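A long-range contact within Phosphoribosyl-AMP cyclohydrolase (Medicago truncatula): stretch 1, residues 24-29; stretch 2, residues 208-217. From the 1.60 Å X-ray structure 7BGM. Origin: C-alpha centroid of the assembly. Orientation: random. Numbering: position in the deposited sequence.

Stretch 1, residues 24-29: QNVDTG
Stretch 2 208-217: VEEVLQVLRQ

Stretch 1 ends a strand (Gln24 and Asn25) and then turns, packing against one side of a helix that runs through all of 208-217 and continues beyond it. The helix is regular, with phi near -60°, psi near -40° and i to i+4 bonds such as Arg216 N to Leu212 O at 2.9 Å. Register is set by two CA pairs. Asp27 CA lies 5.9 Å from Leu212 CA. Thr28 CA lies 6.1 Å from Glu209 CA, so the turn advances as the helix numbering falls. Between the two stretches 347 Å² is buried, both sides summed, and every residue of stretch 1 is buried in the assembly.

Gln24 (phi/psi -135/136, chi1 and chi2 both t) does not reach the helix. Its amide instead closes the turn, Gln24 NE2 donating to Gly29 O at 2.9 Å.

Asn25 (-66/119, chi1 t, chi2 -52°) holds its CA-to-CB bond sideways to the helix, but the side-chain end comes nearer. Its ND2 donates to Glu209 OE2 at 2.9 Å and 169°, a nearly linear bond. The same amide's OD1 accepts from Asp27 N at 2.8 Å and Thr28 N at 3.0 Å, while the backbone Asn25 O receives Gly29 N at 2.9 Å. An amide suits this place because it offers a donor to the carboxylate and an acceptor to the turn. Glu209 reaches it with an extended chain, chi1 176° and chi2 172°, and chi3 11° sets the carboxylate.

Val26 (-62/-29, chi1 p) also points sideways; its CG1 lies 4.3 Å from Arg216 NE, a van der Waals contact of a methyl oblique to the guanidinium.

Asp27 (-89/-32, chi1 -77°, chi2 -34°) points toward the helix and has the largest covered area, 110 Å². Its carboxylate forms a two-pronged salt bridge with Arg216: Arg216 NE to Asp27 OD1 at 2.8 Å and 171°, Arg216 NH2 to Asp27 OD2 at 2.9 Å and 177°. OD1 lies near the guanidinium plane, at its edge, where N-H groups can be met head on. Arg216 achieves this with chi1 t, chi2 t, chi3 p and chi4 80°. Alongside the salt bridge, Asp27 CB lies 4.4 Å from Leu212 CB, and Leu212 CD1 lies 3.2 Å from Asp27 O, with Leu212 in the m,t rotamer.

Thr28 (-117/-25, chi1 p) points toward the helix and places CG2 3.6 Å from Glu209 CB, adding a methyl to the aliphatic part of that side chain.

Gly29 (92/-4) makes no contact across the interface. At these backbone angles a CB would be jammed against the preceding carbonyl oxygen, so glycine is required by the turn itself.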

# COMPACT_ATOMS: atom_id res chain seq x y z
N GLN A 24 -0.30 -9.09 -1.20
CA GLN A 24 -0.10 -7.64 -1.22
C GLN A 24 1.10 -7.32 -2.11
O GLN A 24 2.14 -7.99 -2.02
CB GLN A 24 0.11 -7.08 0.21
CG GLN A 24 0.35 -5.56 0.20
CD GLN A 24 0.46 -4.99 1.59
OE1 GLN A 24 1.03 -5.64 2.49
NE2 GLN A 24 -0.06 -3.76 1.78
N ASN A 25 0.95 -6.30 -2.96
CA ASN A 25 2.03 -5.87 -3.87
C ASN A 25 3.20 -5.32 -3.05
O ASN A 25 3.03 -4.35 -2.30
CB ASN A 25 1.47 -4.83 -4.84
CG ASN A 25 2.47 -4.42 -5.92
OD1 ASN A 25 3.61 -4.05 -5.63
ND2 ASN A 25 2.06 -4.53 -7.19
N VAL A 26 4.37 -5.96 -3.17
CA VAL A 26 5.57 -5.59 -2.41
C VAL A 26 6.05 -4.17 -2.73
O VAL A 26 6.67 -3.50 -1.87
CB VAL A 26 6.69 -6.61 -2.67
CG1 VAL A 26 7.14 -6.59 -4.13
CG2 VAL A 26 7.91 -6.35 -1.71
N ASP A 27 5.80 -3.70 -3.96
CA ASP A 27 6.30 -2.38 -4.34
C ASP A 27 5.32 -1.26 -4.00
O ASP A 27 5.75 -0.15 -3.68
CB ASP A 27 6.62 -2.33 -5.83
CG ASP A 27 7.94 -3.04 -6.18
OD1 ASP A 27 8.89 -2.99 -5.35
OD2 ASP A 27 8.05 -3.60 -7.29
N THR A 28 4.00 -1.52 -4.03
CA THR A 28 3.05 -0.42 -3.89
C THR A 28 2.17 -0.51 -2.66
O THR A 28 1.63 0.54 -2.23
CB THR A 28 2.10 -0.35 -5.08
OG1 THR A 28 1.26 -1.51 -5.07
CG2 THR A 28 2.89 -0.27 -6.36
N GLY A 29 1.94 -1.72 -2.14
CA GLY A 29 1.01 -1.90 -1.03
C GLY A 29 -0.42 -2.23 -1.44
O GLY A 29 -1.22 -2.53 -0.57
N VAL A 208 4.47 4.89 -11.13
CA VAL A 208 5.12 4.96 -9.82
C VAL A 208 5.66 3.59 -9.41
O VAL A 208 6.77 3.48 -8.87
CB VAL A 208 4.13 5.51 -8.77
CG1 VAL A 208 4.65 5.27 -7.33
CG2 VAL A 208 3.85 7.00 -9.01
N GLU A 209 4.87 2.54 -9.61
CA GLU A 209 5.31 1.17 -9.29
C GLU A 209 6.64 0.82 -9.95
O GLU A 209 7.49 0.14 -9.35
CB GLU A 209 4.22 0.16 -9.67
CG GLU A 209 4.66 -1.28 -9.44
CD GLU A 209 3.54 -2.31 -9.65
OE1 GLU A 209 2.46 -1.92 -10.18
OE2 GLU A 209 3.78 -3.51 -9.33
N GLU A 210 6.85 1.27 -11.20
CA GLU A 210 8.12 1.00 -11.90
C GLU A 210 9.27 1.73 -11.23
O GLU A 210 10.39 1.19 -11.15
CB GLU A 210 8.01 1.40 -13.37
CG GLU A 210 7.02 0.51 -14.10
CD GLU A 210 6.59 0.98 -15.49
OE1 GLU A 210 6.57 2.19 -15.77
OE2 GLU A 210 6.24 0.11 -16.31
N VAL A 211 9.02 2.94 -10.74
CA VAL A 211 10.05 3.69 -10.02
C VAL A 211 10.40 2.97 -8.72
O VAL A 211 11.58 2.80 -8.39
CB VAL A 211 9.56 5.13 -9.76
CG1 VAL A 211 10.62 5.92 -8.91
CG2 VAL A 211 9.28 5.85 -11.09
N LEU A 212 9.39 2.49 -7.99
CA LEU A 212 9.67 1.83 -6.72
C LEU A 212 10.36 0.48 -6.93
O LEU A 212 11.17 0.07 -6.09
CB LEU A 212 8.36 1.67 -5.92
CG LEU A 212 7.69 2.99 -5.52
CD1 LEU A 212 6.43 2.85 -4.65
CD2 LEU A 212 8.71 3.90 -4.81
N GLN A 213 10.04 -0.23 -8.01
CA GLN A 213 10.82 -1.41 -8.36
C GLN A 213 12.30 -1.04 -8.54
O GLN A 213 13.18 -1.76 -8.06
CB GLN A 213 10.26 -2.07 -9.63
CG GLN A 213 11.15 -3.19 -10.12
CD GLN A 213 10.54 -3.98 -11.26
OE1 GLN A 213 9.36 -4.24 -11.28
NE2 GLN A 213 11.37 -4.38 -12.21
N VAL A 214 12.59 0.07 -9.24
CA VAL A 214 13.99 0.47 -9.42
C VAL A 214 14.67 0.64 -8.07
O VAL A 214 15.77 0.13 -7.85
CB VAL A 214 14.09 1.76 -10.26
CG1 VAL A 214 15.54 2.34 -10.20
CG2 VAL A 214 13.76 1.47 -11.67
N LEU A 215 14.00 1.33 -7.14
CA LEU A 215 14.59 1.57 -5.82
C LEU A 215 14.80 0.27 -5.04
O LEU A 215 15.84 0.07 -4.40
CB LEU A 215 13.71 2.54 -5.02
CG LEU A 215 13.75 4.00 -5.44
CD1 LEU A 215 12.70 4.77 -4.69
CD2 LEU A 215 15.14 4.54 -5.14
N ARG A 216 13.79 -0.61 -5.02
CA ARG A 216 13.97 -1.90 -4.37
C ARG A 216 15.19 -2.63 -4.91
O ARG A 216 15.99 -3.17 -4.14
CB ARG A 216 12.72 -2.76 -4.55
CG ARG A 216 12.98 -4.24 -4.22
CD ARG A 216 11.69 -5.03 -4.21
NE ARG A 216 10.87 -4.93 -5.43
CZ ARG A 216 11.08 -5.62 -6.56
NH1 ARG A 216 12.11 -6.46 -6.67
NH2 ARG A 216 10.24 -5.45 -7.59
N GLN A 217 15.36 -2.62 -6.23
CA GLN A 217 16.43 -3.41 -6.82
C GLN A 217 17.79 -2.82 -6.50
O GLN A 217 18.77 -3.56 -6.43
CB GLN A 217 16.23 -3.52 -8.33
CG GLN A 217 15.04 -4.37 -8.68
CD GLN A 217 14.71 -4.33 -10.16
OE1 GLN A 217 15.02 -3.35 -10.84
NE2 GLN A 217 14.10 -5.39 -10.66